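Local coordinates for protein Agap007691-pb (Anopheles gambiae, PDB 5C98) that has the serpin fold and may act as an inhibitor of serine-type endopeptidases, although its biological function is not established, at residues A[38-43]-A[281-286]; A[95-100]-A[173-178]; A[149-154]-A[322-327]. One frame throughout, in Å; residues are numbered along the deposited sequence.

Contact 1 (A[38-43]-A[281-286])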
ATOM      1  N   ASN A  38      -5.506   3.188  12.050  1.00 18.73           N
ATOM      2  CA  ASN A  38      -4.305   3.425  11.267  1.00 16.79           C
ATOM      3  C   ASN A  38      -4.422   2.617   9.987  1.00 19.41           C
ATOM      4  O   ASN A  38      -5.136   1.614   9.932  1.00 24.64           O
ATOM      5  CB  ASN A  38      -3.038   3.057  12.040  1.00 19.35           C
ATOM      6  CG  ASN A  38      -2.854   3.905  13.257  1.00 19.40           C
ATOM      7  OD1 ASN A  38      -3.422   4.979  13.343  1.00 18.03           O
ATOM      8  ND2 ASN A  38      -2.075   3.417  14.232  1.00 21.28           N
ATOM      9  N   CYS A  39      -3.779   3.085   8.937  1.00 17.56           N
ATOM     10  CA  CYS A  39      -3.912   2.447   7.636  1.00 19.14           C
ATOM     11  C   CYS A  39      -2.618   2.627   6.871  1.00 17.75           C
ATOM     12  O   CYS A  39      -1.954   3.654   7.001  1.00 16.59           O
ATOM     13  CB  CYS A  39      -5.085   3.079   6.865  1.00 19.13           C
ATOM     14  SG  CYS A  39      -5.340   2.387   5.222  1.00 28.52           S
ATOM     15  N   ALA A  40      -2.250   1.602   6.101  1.00 16.63           N
ATOM     16  CA  ALA A  40      -1.280   1.710   5.030  1.00 15.98           C
ATOM     17  C   ALA A  40      -1.779   0.791   3.926  1.00 15.03           C
ATOM     18  O   ALA A  40      -2.097  -0.379   4.187  1.00 15.13           O
ATOM     19  CB  ALA A  40       0.117   1.302   5.501  1.00 20.38           C
ATOM     20  N   VAL A  41      -1.865   1.322   2.714  1.00 13.60           N
ATOM     21  CA  VAL A  41      -2.268   0.568   1.533  1.00 13.66           C
ATOM     22  C   VAL A  41      -1.352   0.923   0.366  1.00 13.87           C
ATOM     23  O   VAL A  41      -0.729   1.986   0.331  1.00 13.64           O
ATOM     24  CB  VAL A  41      -3.748   0.793   1.142  1.00 15.48           C
ATOM     25  CG1 VAL A  41      -4.673   0.153   2.177  1.00 16.23           C
ATOM     26  CG2 VAL A  41      -4.067   2.288   0.986  1.00 14.31           C
ATOM     27  N   SER A  42      -1.293   0.040  -0.633  1.00 12.84           N
ATOM     28  CA  SER A  42      -0.586   0.313  -1.879  1.00 12.66           C
ATOM     29  C   SER A  42      -1.533   0.034  -3.027  1.00 13.52           C
ATOM     30  O   SER A  42      -1.568  -1.076  -3.568  1.00 12.95           O
ATOM     31  CB  SER A  42       0.656  -0.562  -1.983  1.00 13.25           C
ATOM     32  OG  SER A  42       1.272  -0.371  -3.227  1.00 14.80           O
ATOM     33  N   PRO A  43      -2.327   1.020  -3.411  1.00 11.96           N
ATOM     34  CA  PRO A  43      -3.183   0.842  -4.594  1.00 12.50           C
ATOM     35  C   PRO A  43      -2.383   0.500  -5.834  1.00 13.69           C
ATOM     36  O   PRO A  43      -2.876  -0.214  -6.712  1.00 13.76           O
ATOM     37  CB  PRO A  43      -3.905   2.191  -4.688  1.00 13.06           C
ATOM     38  CG  PRO A  43      -3.933   2.673  -3.220  1.00 14.18           C
ATOM     39  CD  PRO A  43      -2.602   2.290  -2.716  1.00 13.14           C
ATOM     40  N   PHE A 281       7.090   5.588  15.008  1.00 21.62           N
ATOM     41  CA  PHE A 281       5.869   4.848  14.756  1.00 21.83           C
ATOM     42  C   PHE A 281       6.094   3.797  13.688  1.00 21.15           C
ATOM     43  O   PHE A 281       7.067   3.825  12.926  1.00 18.90           O
ATOM     44  CB  PHE A 281       4.672   5.763  14.330  1.00 21.19           C
ATOM     45  CG  PHE A 281       4.714   6.231  12.895  1.00 17.13           C
ATOM     46  CD1 PHE A 281       5.480   7.319  12.498  1.00 19.14           C
ATOM     47  CD2 PHE A 281       3.969   5.582  11.919  1.00 19.70           C
ATOM     48  CE1 PHE A 281       5.525   7.743  11.194  1.00 19.38           C
ATOM     49  CE2 PHE A 281       4.001   6.018  10.581  1.00 19.09           C
ATOM     50  CZ  PHE A 281       4.785   7.080  10.216  1.00 18.39           C
ATOM     51  N   PHE A 282       5.162   2.862  13.657  1.00 19.75           N
ATOM     52  CA  PHE A 282       5.034   1.966  12.526  1.00 18.11           C
ATOM     53  C   PHE A 282       3.552   1.810  12.238  1.00 20.41           C
ATOM     54  O   PHE A 282       2.692   2.114  13.075  1.00 19.92           O
ATOM     55  CB  PHE A 282       5.668   0.613  12.807  1.00 19.46           C
ATOM     56  CG  PHE A 282       4.862  -0.235  13.729  1.00 22.00           C
ATOM     57  CD1 PHE A 282       4.925  -0.054  15.091  1.00 24.09           C
ATOM     58  CD2 PHE A 282       4.023  -1.215  13.210  1.00 23.99           C
ATOM     59  CE1 PHE A 282       4.177  -0.847  15.936  1.00 27.65           C
ATOM     60  CE2 PHE A 282       3.261  -1.996  14.037  1.00 25.75           C
ATOM     61  CZ  PHE A 282       3.342  -1.811  15.415  1.00 27.83           C
ATOM     62  N   VAL A 283       3.275   1.332  11.028  1.00 17.28           N
ATOM     63  CA  VAL A 283       1.941   0.908  10.635  1.00 16.67           C
ATOM     64  C   VAL A 283       2.121  -0.433   9.955  1.00 19.22           C
ATOM     65  O   VAL A 283       2.956  -0.567   9.060  1.00 20.30           O
ATOM     66  CB  VAL A 283       1.244   1.921   9.702  1.00 16.32           C
ATOM     67  CG1 VAL A 283      -0.099   1.400   9.201  1.00 23.69           C
ATOM     68  CG2 VAL A 283       1.015   3.218  10.435  1.00 20.85           C
ATOM     69  N   ARG A 284       1.396  -1.434  10.422  1.00 17.99           N
ATOM     70  CA  ARG A 284       1.378  -2.743   9.786  1.00 17.84           C
ATOM     71  C   ARG A 284      -0.079  -3.152   9.734  1.00 18.84           C
ATOM     72  O   ARG A 284      -0.657  -3.493  10.768  1.00 21.32           O
ATOM     73  CB  ARG A 284       2.196  -3.751  10.576  1.00 20.81           C
ATOM     74  CG  ARG A 284       2.303  -5.093   9.845  1.00 22.30           C
ATOM     75  CD  ARG A 284       2.850  -6.170  10.700  1.00 31.97           C
ATOM     76  NE  ARG A 284       4.290  -6.064  10.867  1.00 31.24           N
ATOM     77  CZ  ARG A 284       4.907  -5.724  11.996  1.00 37.11           C
ATOM     78  NH1 ARG A 284       4.215  -5.409  13.086  1.00 32.13           N
ATOM     79  NH2 ARG A 284       6.236  -5.697  12.031  1.00 40.22           N
ATOM     80  N   GLU A 285      -0.678  -3.101   8.548  1.00 16.55           N
ATOM     81  CA  GLU A 285      -2.129  -3.154   8.437  1.00 18.42           C
ATOM     82  C   GLU A 285      -2.559  -4.062   7.300  1.00 16.55           C
ATOM     83  O   GLU A 285      -2.078  -3.929   6.167  1.00 16.44           O
ATOM     84  CB  GLU A 285      -2.725  -1.755   8.228  1.00 20.40           C
ATOM     85  CG  GLU A 285      -2.629  -0.812   9.452  1.00 22.48           C
ATOM     86  CD  GLU A 285      -3.455  -1.232  10.647  1.00 25.97           C
ATOM     87  OE1 GLU A 285      -4.462  -1.963  10.492  1.00 30.05           O
ATOM     88  OE2 GLU A 285      -3.080  -0.824  11.786  1.00 28.87           O
ATOM     89  N   LYS A 286      -3.467  -4.976   7.620  1.00 17.51           N
ATOM     90  CA  LYS A 286      -4.111  -5.862   6.667  1.00 18.01           C
ATOM     91  C   LYS A 286      -5.392  -5.193   6.186  1.00 18.05           C
ATOM     92  O   LYS A 286      -6.187  -4.710   7.005  1.00 21.00           O
ATOM     93  CB  LYS A 286      -4.443  -7.180   7.359  1.00 21.95           C
ATOM     94  CG  LYS A 286      -5.141  -8.210   6.484  1.00 20.48           C
ATOM     95  CD  LYS A 286      -5.271  -9.563   7.178  1.00 26.95           C
ATOM     96  CE  LYS A 286      -6.243  -9.527   8.328  1.00 33.16           C
ATOM     97  NZ  LYS A 286      -6.071 -10.730   9.182  1.00 36.60           N
TER
HETATM   98  O   HOH W   1       0.294   1.466  14.001  1.00 20.99           O
HETATM   99  O   HOH W   2      -5.348   0.553  13.296  1.00 28.51           O
HETATM  100  O   HOH W   3      -2.841  -2.987   3.542  1.00 16.51           O
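Two first torsions set up the meeting of Val283 and Glu285 with Asn38, Cys39 and Ala40. In Val283, CG1 stands anti to the backbone N (chi1 175°), where it lies 3.6 Å from Cys39 C and also meets the Ala40 methyl, CB to CG1 3.7 Å. In Glu285, CG is anti to the carbonyl carbon (chi1 -69°) and the bend at chi2 brings CD beside Asn38 O, 3.4 Å away, with OE1 and OE2 both 3.7 Å from that oxygen. Asn38 O and the carboxylate, both acceptors, stand close without a bond, and a water bridges Asn38 N, from which it accepts, to Glu285 OE2, to which it donates. A second water accepts from Asn38 ND2 and donates to Phe282 O, while Asn38 OD1 accepts from the backbone N of Lys374 and of Ser373. Glu285 CB lies 4.0 Å from Ala40 N, a buried donor with no partner in the model. Strand 39-41 pairs with 366-372 in sheet B of the serpin fold and crosses strand 282-286 of sheet A at 68°, axes 6.1 Å apart, so one sheet packs on the other. Helix 15-32 packs on Cys39 and Pro43, and strand 270-287 takes strand 320-328 as its antiparallel neighbour.

Contact 2 (A[95-100]-A[173-178])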
ATOM      1  N   LEU A  95      12.279  -1.687  -0.681  1.00 17.94           N
ATOM      2  CA  LEU A  95      10.833  -1.786  -0.732  1.00 17.06           C
ATOM      3  C   LEU A  95      10.557  -3.141  -1.345  1.00 19.52           C
ATOM      4  O   LEU A  95      11.082  -3.462  -2.421  1.00 19.65           O
ATOM      5  CB  LEU A  95      10.239  -0.670  -1.595  1.00 19.69           C
ATOM      6  CG  LEU A  95       8.705  -0.615  -1.650  1.00 17.54           C
ATOM      7  CD1 LEU A  95       8.250   0.807  -1.961  1.00 22.96           C
ATOM      8  CD2 LEU A  95       8.107  -1.593  -2.631  1.00 18.53           C
ATOM      9  N   LYS A  96       9.769  -3.949  -0.643  1.00 16.25           N
ATOM     10  CA  LYS A  96       9.375  -5.256  -1.143  1.00 15.76           C
ATOM     11  C   LYS A  96       7.909  -5.212  -1.516  1.00 17.39           C
ATOM     12  O   LYS A  96       7.077  -4.838  -0.694  1.00 18.97           O
ATOM     13  CB  LYS A  96       9.645  -6.317  -0.089  1.00 19.49           C
ATOM     14  CG  LYS A  96      11.141  -6.565   0.115  1.00 21.43           C
ATOM     15  CD  LYS A  96      11.395  -7.713   1.112  1.00 23.98           C
ATOM     16  CE  LYS A  96      12.864  -7.823   1.472  1.00 27.31           C
ATOM     17  NZ  LYS A  96      13.719  -7.881   0.266  1.00 31.02           N
ATOM     18  N   ALA A  97       7.603  -5.545  -2.765  1.00 14.66           N
ATOM     19  CA  ALA A  97       6.234  -5.600  -3.278  1.00 14.66           C
ATOM     20  C   ALA A  97       6.091  -6.970  -3.918  1.00 16.67           C
ATOM     21  O   ALA A  97       6.610  -7.205  -5.017  1.00 17.25           O
ATOM     22  CB  ALA A  97       5.972  -4.492  -4.281  1.00 16.10           C
ATOM     23  N   LEU A  98       5.386  -7.861  -3.223  1.00 16.39           N
ATOM     24  CA  LEU A  98       5.361  -9.277  -3.562  1.00 15.21           C
ATOM     25  C   LEU A  98       3.928  -9.758  -3.626  1.00 13.71           C
ATOM     26  O   LEU A  98       3.172  -9.570  -2.663  1.00 15.27           O
ATOM     27  CB  LEU A  98       6.116 -10.099  -2.515  1.00 17.79           C
ATOM     28  CG  LEU A  98       7.627  -9.861  -2.421  1.00 20.16           C
ATOM     29  CD1 LEU A  98       8.176 -10.340  -1.061  1.00 25.15           C
ATOM     30  CD2 LEU A  98       8.326 -10.545  -3.583  1.00 29.17           C
ATOM     31  N   SER A  99       3.555 -10.372  -4.733  1.00 15.17           N
ATOM     32  CA  SER A  99       2.262 -11.021  -4.864  1.00 14.97           C
ATOM     33  C   SER A  99       2.387 -12.528  -4.693  1.00 15.44           C
ATOM     34  O   SER A  99       3.434 -13.132  -4.942  1.00 17.23           O
ATOM     35  CB  SER A  99       1.615 -10.725  -6.207  1.00 15.98           C
ATOM     36  OG  SER A  99       2.436 -11.157  -7.276  1.00 16.29           O
ATOM     37  N   PHE A 100       1.270 -13.136  -4.304  1.00 16.52           N
ATOM     38  CA  PHE A 100       1.228 -14.565  -4.035  1.00 15.97           C
ATOM     39  C   PHE A 100      -0.178 -15.016  -4.382  1.00 15.51           C
ATOM     40  O   PHE A 100      -1.155 -14.301  -4.105  1.00 17.35           O
ATOM     41  CB  PHE A 100       1.541 -14.789  -2.558  1.00 15.51           C
ATOM     42  CG  PHE A 100       1.628 -16.215  -2.148  1.00 16.99           C
ATOM     43  CD1 PHE A 100       2.765 -16.941  -2.435  1.00 17.80           C
ATOM     44  CD2 PHE A 100       0.586 -16.839  -1.474  1.00 19.42           C
ATOM     45  CE1 PHE A 100       2.881 -18.286  -2.071  1.00 18.33           C
ATOM     46  CE2 PHE A 100       0.695 -18.175  -1.095  1.00 19.08           C
ATOM     47  CZ  PHE A 100       1.828 -18.908  -1.409  1.00 18.28           C
ATOM     48  N   SER A 173      -1.183  -9.448  -1.706  1.00 14.77           N
ATOM     49  CA  SER A 173      -0.187  -8.422  -1.988  1.00 16.13           C
ATOM     50  C   SER A 173       0.446  -8.006  -0.678  1.00 15.05           C
ATOM     51  O   SER A 173      -0.267  -7.648   0.263  1.00 15.69           O
ATOM     52  CB  SER A 173      -0.878  -7.203  -2.592  1.00 15.53           C
ATOM     53  OG  SER A 173      -0.044  -6.053  -2.452  1.00 17.04           O
ATOM     54  N   GLY A 174       1.765  -8.030  -0.615  1.00 14.86           N
ATOM     55  CA  GLY A 174       2.495  -7.448   0.495  1.00 17.26           C
ATOM     56  C   GLY A 174       3.363  -6.306   0.012  1.00 17.72           C
ATOM     57  O   GLY A 174       4.165  -6.522  -0.901  1.00 17.99           O
ATOM     58  N   VAL A 175       3.271  -5.116   0.619  1.00 14.90           N
ATOM     59  CA  VAL A 175       4.139  -3.986   0.278  1.00 15.35           C
ATOM     60  C   VAL A 175       4.758  -3.450   1.566  1.00 14.83           C
ATOM     61  O   VAL A 175       4.048  -2.907   2.420  1.00 14.67           O
ATOM     62  CB  VAL A 175       3.421  -2.875  -0.477  1.00 15.11           C
ATOM     63  CG1 VAL A 175       4.372  -1.714  -0.759  1.00 17.47           C
ATOM     64  CG2 VAL A 175       2.851  -3.461  -1.781  1.00 16.75           C
ATOM     65  N   SER A 176       6.066  -3.589   1.686  1.00 15.75           N
ATOM     66  CA  SER A 176       6.808  -3.206   2.875  1.00 15.91           C
ATOM     67  C   SER A 176       7.870  -2.204   2.499  1.00 14.37           C
ATOM     68  O   SER A 176       8.724  -2.483   1.659  1.00 16.99           O
ATOM     69  CB  SER A 176       7.459  -4.413   3.543  1.00 21.08           C
ATOM     70  OG  SER A 176       6.443  -5.313   3.922  1.00 20.67           O
ATOM     71  N   VAL A 177       7.827  -1.045   3.136  1.00 15.71           N
ATOM     72  CA  VAL A 177       8.873  -0.046   2.990  1.00 17.82           C
ATOM     73  C   VAL A 177       9.885  -0.316   4.095  1.00 19.48           C
ATOM     74  O   VAL A 177       9.544  -0.223   5.278  1.00 21.46           O
ATOM     75  CB  VAL A 177       8.291   1.370   3.107  1.00 17.96           C
ATOM     76  CG1 VAL A 177       9.426   2.415   3.080  1.00 21.20           C
ATOM     77  CG2 VAL A 177       7.259   1.587   2.024  1.00 19.56           C
ATOM     78  N   LEU A 178      11.107  -0.652   3.712  1.00 19.24           N
ATOM     79  CA  LEU A 178      12.131  -1.114   4.636  1.00 20.77           C
ATOM     80  C   LEU A 178      13.329  -0.178   4.751  1.00 20.91           C
ATOM     81  O   LEU A 178      14.105  -0.311   5.702  1.00 29.96           O
ATOM     82  CB  LEU A 178      12.604  -2.517   4.227  1.00 23.61           C
ATOM     83  CG  LEU A 178      11.470  -3.535   4.081  1.00 25.51           C
ATOM     84  CD1 LEU A 178      11.973  -4.815   3.421  1.00 34.21           C
ATOM     85  CD2 LEU A 178      10.834  -3.822   5.429  1.00 26.22           C
TER
HETATM   86  O   HOH W   4       6.217  -7.183   1.329  1.00 28.76           O
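Leu95 to Ser99 and Ser173 to Val177 pair as adjacent antiparallel strands in the large sheet of the serpin fold, sheet A, with almost exactly opposed directions. Four backbone hydrogen bonds, all 2.9 Å from N to O, hold them: Lys96 and Ser176 exchange one N-H...O bond each way between N and O, and Leu98 and Gly174 do the same. The non-hydrogen-bonded pair Ala97-Val175 lies between them, with Leu95-Val177 and Ser99-Ser173 beyond; weaker CA-H...O contacts add to the grip, Val175 CA reaching Lys96 O at 3.2 Å and Ala97 CA reaching Gly174 O at 3.3 Å. A water also donates to Lys96 O and to Ser176 OG, while the same hydroxyl bonds to Thr149 O.

Apolar packing differs between the faces. On the face of Leu95, Ala97, Val175 and Val177, which helix 43-51 covers in part through His45, the two methyls of Leu95 divide their work: CD2 meets Val175 CG1 and CD1 meets Val177 CG2, both at 4.2 Å. Val175 turns its other branch, CG2, to Ala97 CB at 4.1 Å. On the opposite face Gly174 brings no side chain beside Leu98, and the hydrocarbon part of Lys96 lies across Leu178 at about a right angle. The Lys96 chain runs extended from CB to CE and bends at chi4 (-51°), which carries NZ to its bond with Gly92 O. Along that extended part, Leu178 CD1 touches CG, CD and CE in turn, coming nearest at CE, 3.7 Å away.

Contact 3 (A[149-154]-A[322-327]); sequences TEIEDF and IQHCYL
Thr149 to Phe154 run over strand 322-327 as part of the connection that, in the serpin fold, leads from the helix lying across sheet A (133-146) back into the sheet at strand 169-177. Thr149 barely touches the strand, its carbonyl approaching the ring of Tyr326. Glu150, with its backbone in the left-handed region (phi 68°), lays CB over the centre of the Tyr326 ring, 3.6 Å from the centroid, in a CH-pi contact; CG follows, close to Tyr326 CE2 and CZ. Ile151 comes next and spreads its branches. CG2, anti to the backbone N, sits over the centre of the His324 ring in a CH-pi contact, 3.9 Å from the centroid, while CD1 drops to His324 O (3.5 Å) and CG1 faces Tyr326 CB. At Asp153 it is the carbonyl that comes close, 3.6 Å from His324 CE1. Phe154 ends the walk with two separate holds on His324. Its ring takes His324 CB over one face, off toward the rim at CE2 (3.4 Å), and the imidazole turns an edge to that same ring, the planes 54° apart; Tyr144 stacks with Phe154 as well. The backbone supplies the polar hold and helps fix the rotation of the imidazole: His324 ND1 donates to Phe154 O over 2.8 Å, with the oxygen only 2° out of the imidazole plane.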
ATOM      1  N   THR A 149      10.170  -9.612   5.113  1.00 25.34           N
ATOM      2  CA  THR A 149       9.521  -8.363   4.748  1.00 28.39           C
ATOM      3  C   THR A 149       8.792  -7.736   5.924  1.00 24.96           C
ATOM      4  O   THR A 149       7.950  -6.853   5.733  1.00 21.73           O
ATOM      5  CB  THR A 149       8.576  -8.596   3.579  1.00 30.83           C
ATOM      6  OG1 THR A 149       8.316  -7.335   2.935  1.00 26.85           O
ATOM      7  CG2 THR A 149       7.270  -9.286   4.047  1.00 25.74           C
ATOM      8  N   GLU A 150       9.122  -8.163   7.140  1.00 27.27           N
ATOM      9  CA  GLU A 150       8.585  -7.590   8.365  1.00 26.53           C
ATOM     10  C   GLU A 150       7.099  -7.864   8.564  1.00 24.11           C
ATOM     11  O   GLU A 150       6.446  -7.157   9.335  1.00 26.10           O
ATOM     12  CB  GLU A 150       8.880  -6.085   8.493  1.00 25.92           C
ATOM     13  CG  GLU A 150      10.339  -5.758   8.693  1.00 38.01           C
ATOM     14  CD  GLU A 150      10.914  -6.477   9.894  1.00 51.23           C
ATOM     15  OE1 GLU A 150      10.371  -6.301  11.003  1.00 50.07           O
ATOM     16  OE2 GLU A 150      11.881  -7.244   9.718  1.00 57.31           O
ATOM     17  N   ILE A 151       6.551  -8.895   7.916  1.00 23.63           N
ATOM     18  CA  ILE A 151       5.139  -9.288   8.065  1.00 23.76           C
ATOM     19  C   ILE A 151       5.149 -10.780   8.379  1.00 26.22           C
ATOM     20  O   ILE A 151       5.212 -11.613   7.467  1.00 25.08           O
ATOM     21  CB  ILE A 151       4.287  -8.991   6.819  1.00 22.72           C
ATOM     22  CG1 ILE A 151       4.287  -7.511   6.481  1.00 24.79           C
ATOM     23  CG2 ILE A 151       2.843  -9.427   7.066  1.00 30.36           C
ATOM     24  CD1 ILE A 151       3.625  -7.176   5.157  1.00 31.29           C
ATOM     25  N   GLU A 152       5.091 -11.119   9.664  1.00 26.03           N
ATOM     26  CA  GLU A 152       5.193 -12.501  10.112  1.00 26.21           C
ATOM     27  C   GLU A 152       3.843 -13.187  10.253  1.00 31.76           C
ATOM     28  O   GLU A 152       3.803 -14.418  10.358  1.00 33.70           O
ATOM     29  CB  GLU A 152       5.943 -12.575  11.446  1.00 40.14           C
ATOM     30  CG  GLU A 152       7.375 -12.057  11.372  1.00 57.41           C
ATOM     31  CD  GLU A 152       8.281 -12.944  10.534  1.00 58.18           C
ATOM     32  OE1 GLU A 152       8.449 -14.130  10.899  1.00 62.57           O
ATOM     33  OE2 GLU A 152       8.820 -12.459   9.512  1.00 54.85           O
ATOM     34  N   ASP A 153       2.746 -12.437  10.255  1.00 27.44           N
ATOM     35  CA  ASP A 153       1.392 -12.992  10.343  1.00 28.04           C
ATOM     36  C   ASP A 153       0.543 -12.291   9.286  1.00 26.18           C
ATOM     37  O   ASP A 153      -0.319 -11.461   9.572  1.00 26.72           O
ATOM     38  CB  ASP A 153       0.809 -12.813  11.740  1.00 37.34           C
ATOM     39  CG  ASP A 153       1.194 -13.936  12.673  1.00 56.81           C
ATOM     40  OD1 ASP A 153       0.534 -14.995  12.623  1.00 65.86           O
ATOM     41  OD2 ASP A 153       2.159 -13.758  13.447  1.00 62.82           O
ATOM     42  N   PHE A 154       0.810 -12.638   8.037  1.00 24.80           N
ATOM     43  CA  PHE A 154       0.190 -11.932   6.930  1.00 23.80           C
ATOM     44  C   PHE A 154      -1.340 -12.037   6.972  1.00 24.05           C
ATOM     45  O   PHE A 154      -2.040 -11.055   6.701  1.00 23.65           O
ATOM     46  CB  PHE A 154       0.781 -12.481   5.619  1.00 22.94           C
ATOM     47  CG  PHE A 154       0.420 -11.672   4.425  1.00 21.86           C
ATOM     48  CD1 PHE A 154      -0.818 -11.810   3.858  1.00 21.62           C
ATOM     49  CD2 PHE A 154       1.301 -10.758   3.875  1.00 21.59           C
ATOM     50  CE1 PHE A 154      -1.195 -11.051   2.784  1.00 22.93           C
ATOM     51  CE2 PHE A 154       0.919 -10.012   2.765  1.00 20.17           C
ATOM     52  CZ  PHE A 154      -0.318 -10.161   2.237  1.00 22.02           C
ATOM     53  N   ILE A 322      -6.387  -9.969  -0.486  1.00 16.21           N
ATOM     54  CA  ILE A 322      -5.962  -9.333   0.753  1.00 16.61           C
ATOM     55  C   ILE A 322      -4.603  -8.687   0.535  1.00 15.93           C
ATOM     56  O   ILE A 322      -3.715  -9.286  -0.081  1.00 16.96           O
ATOM     57  CB  ILE A 322      -5.883 -10.358   1.905  1.00 19.75           C
ATOM     58  CG1 ILE A 322      -7.264 -10.969   2.187  1.00 23.88           C
ATOM     59  CG2 ILE A 322      -5.315  -9.718   3.155  1.00 18.58           C
ATOM     60  CD1 ILE A 322      -8.326  -9.993   2.613  1.00 27.09           C
ATOM     61  N   GLN A 323      -4.439  -7.493   1.085  1.00 13.59           N
ATOM     62  CA  GLN A 323      -3.167  -6.784   1.097  1.00 14.99           C
ATOM     63  C   GLN A 323      -2.707  -6.557   2.528  1.00 14.54           C
ATOM     64  O   GLN A 323      -3.513  -6.351   3.434  1.00 15.29           O
ATOM     65  CB  GLN A 323      -3.259  -5.437   0.389  1.00 15.10           C
ATOM     66  CG  GLN A 323      -1.962  -4.682   0.294  1.00 15.51           C
ATOM     67  CD  GLN A 323      -2.048  -3.483  -0.630  1.00 14.56           C
ATOM     68  OE1 GLN A 323      -2.662  -2.463  -0.310  1.00 15.34           O
ATOM     69  NE2 GLN A 323      -1.432  -3.600  -1.795  1.00 13.96           N
ATOM     70  N   HIS A 324      -1.391  -6.589   2.742  1.00 14.78           N
ATOM     71  CA  HIS A 324      -0.798  -6.279   4.035  1.00 15.62           C
ATOM     72  C   HIS A 324       0.415  -5.409   3.791  1.00 15.56           C
ATOM     73  O   HIS A 324       1.280  -5.752   2.977  1.00 16.60           O
ATOM     74  CB  HIS A 324      -0.402  -7.570   4.764  1.00 15.67           C
ATOM     75  CG  HIS A 324      -0.485  -7.491   6.254  1.00 17.24           C
ATOM     76  ND1 HIS A 324      -0.993  -8.521   7.022  1.00 20.23           N
ATOM     77  CD2 HIS A 324      -0.092  -6.537   7.129  1.00 17.54           C
ATOM     78  CE1 HIS A 324      -0.914  -8.199   8.297  1.00 19.21           C
ATOM     79  NE2 HIS A 324      -0.373  -6.997   8.396  1.00 20.67           N
ATOM     80  N   CYS A 325       0.438  -4.247   4.431  1.00 14.93           N
ATOM     81  CA  CYS A 325       1.479  -3.267   4.206  1.00 15.29           C
ATOM     82  C   CYS A 325       2.200  -2.957   5.500  1.00 15.67           C
ATOM     83  O   CYS A 325       1.625  -3.040   6.587  1.00 16.39           O
ATOM     84  CB  CYS A 325       0.902  -1.976   3.668  1.00 14.44           C
ATOM     85  SG  CYS A 325       0.314  -2.112   1.940  1.00 17.96           S
ATOM     86  N   TYR A 326       3.455  -2.555   5.365  1.00 15.68           N
ATOM     87  CA  TYR A 326       4.307  -2.223   6.490  1.00 15.49           C
ATOM     88  C   TYR A 326       5.132  -0.983   6.180  1.00 16.25           C
ATOM     89  O   TYR A 326       5.628  -0.822   5.060  1.00 15.99           O
ATOM     90  CB  TYR A 326       5.271  -3.376   6.758  1.00 16.82           C
ATOM     91  CG  TYR A 326       6.341  -3.094   7.816  1.00 18.40           C
ATOM     92  CD1 TYR A 326       6.052  -3.190   9.164  1.00 23.37           C
ATOM     93  CD2 TYR A 326       7.622  -2.717   7.444  1.00 24.34           C
ATOM     94  CE1 TYR A 326       7.039  -2.913  10.153  1.00 22.46           C
ATOM     95  CE2 TYR A 326       8.610  -2.438   8.408  1.00 23.04           C
ATOM     96  CZ  TYR A 326       8.316  -2.563   9.746  1.00 24.88           C
ATOM     97  OH  TYR A 326       9.293  -2.308  10.716  1.00 26.63           O
ATOM     98  N   LEU A 327       5.282  -0.134   7.193  1.00 15.96           N
ATOM     99  CA  LEU A 327       6.160   1.029   7.189  1.00 16.69           C
ATOM    100  C   LEU A 327       6.575   1.294   8.626  1.00 17.48           C
ATOM    101  O   LEU A 327       5.748   1.199   9.528  1.00 18.19           O
ATOM    102  CB  LEU A 327       5.411   2.268   6.675  1.00 18.74           C
ATOM    103  CG  LEU A 327       6.134   3.605   6.831  1.00 19.87           C
ATOM    104  CD1 LEU A 327       7.379   3.697   5.926  1.00 19.10           C
ATOM    105  CD2 LEU A 327       5.201   4.733   6.517  1.00 20.73           C
TER

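Overall arrangement
The three contacts sit around the middle of sheet A, where strands 95-104, 169-177, 320-328 and 270-287 follow one another. Contacts 2 and 3 lie about 8 Å apart between centres; Ser176 OG meets Thr149 O at 2.8 Å, tying the connection to the sheet. Contact 3 reaches contact 1 through Arg284 NE and Glu150 O, 2.9 Å apart. On the side of the sheet that carries Ser42 and His45, Gln323 bridges all three: its OE1 accepts from Ser42 N and its NE2 donates to Ser173 OG, each at 2.9 Å. This polar cluster is consistent with the serpin shutter region. Strands 169-177 and 320-328 are direct neighbours, so no reactive-loop strand is inserted between them.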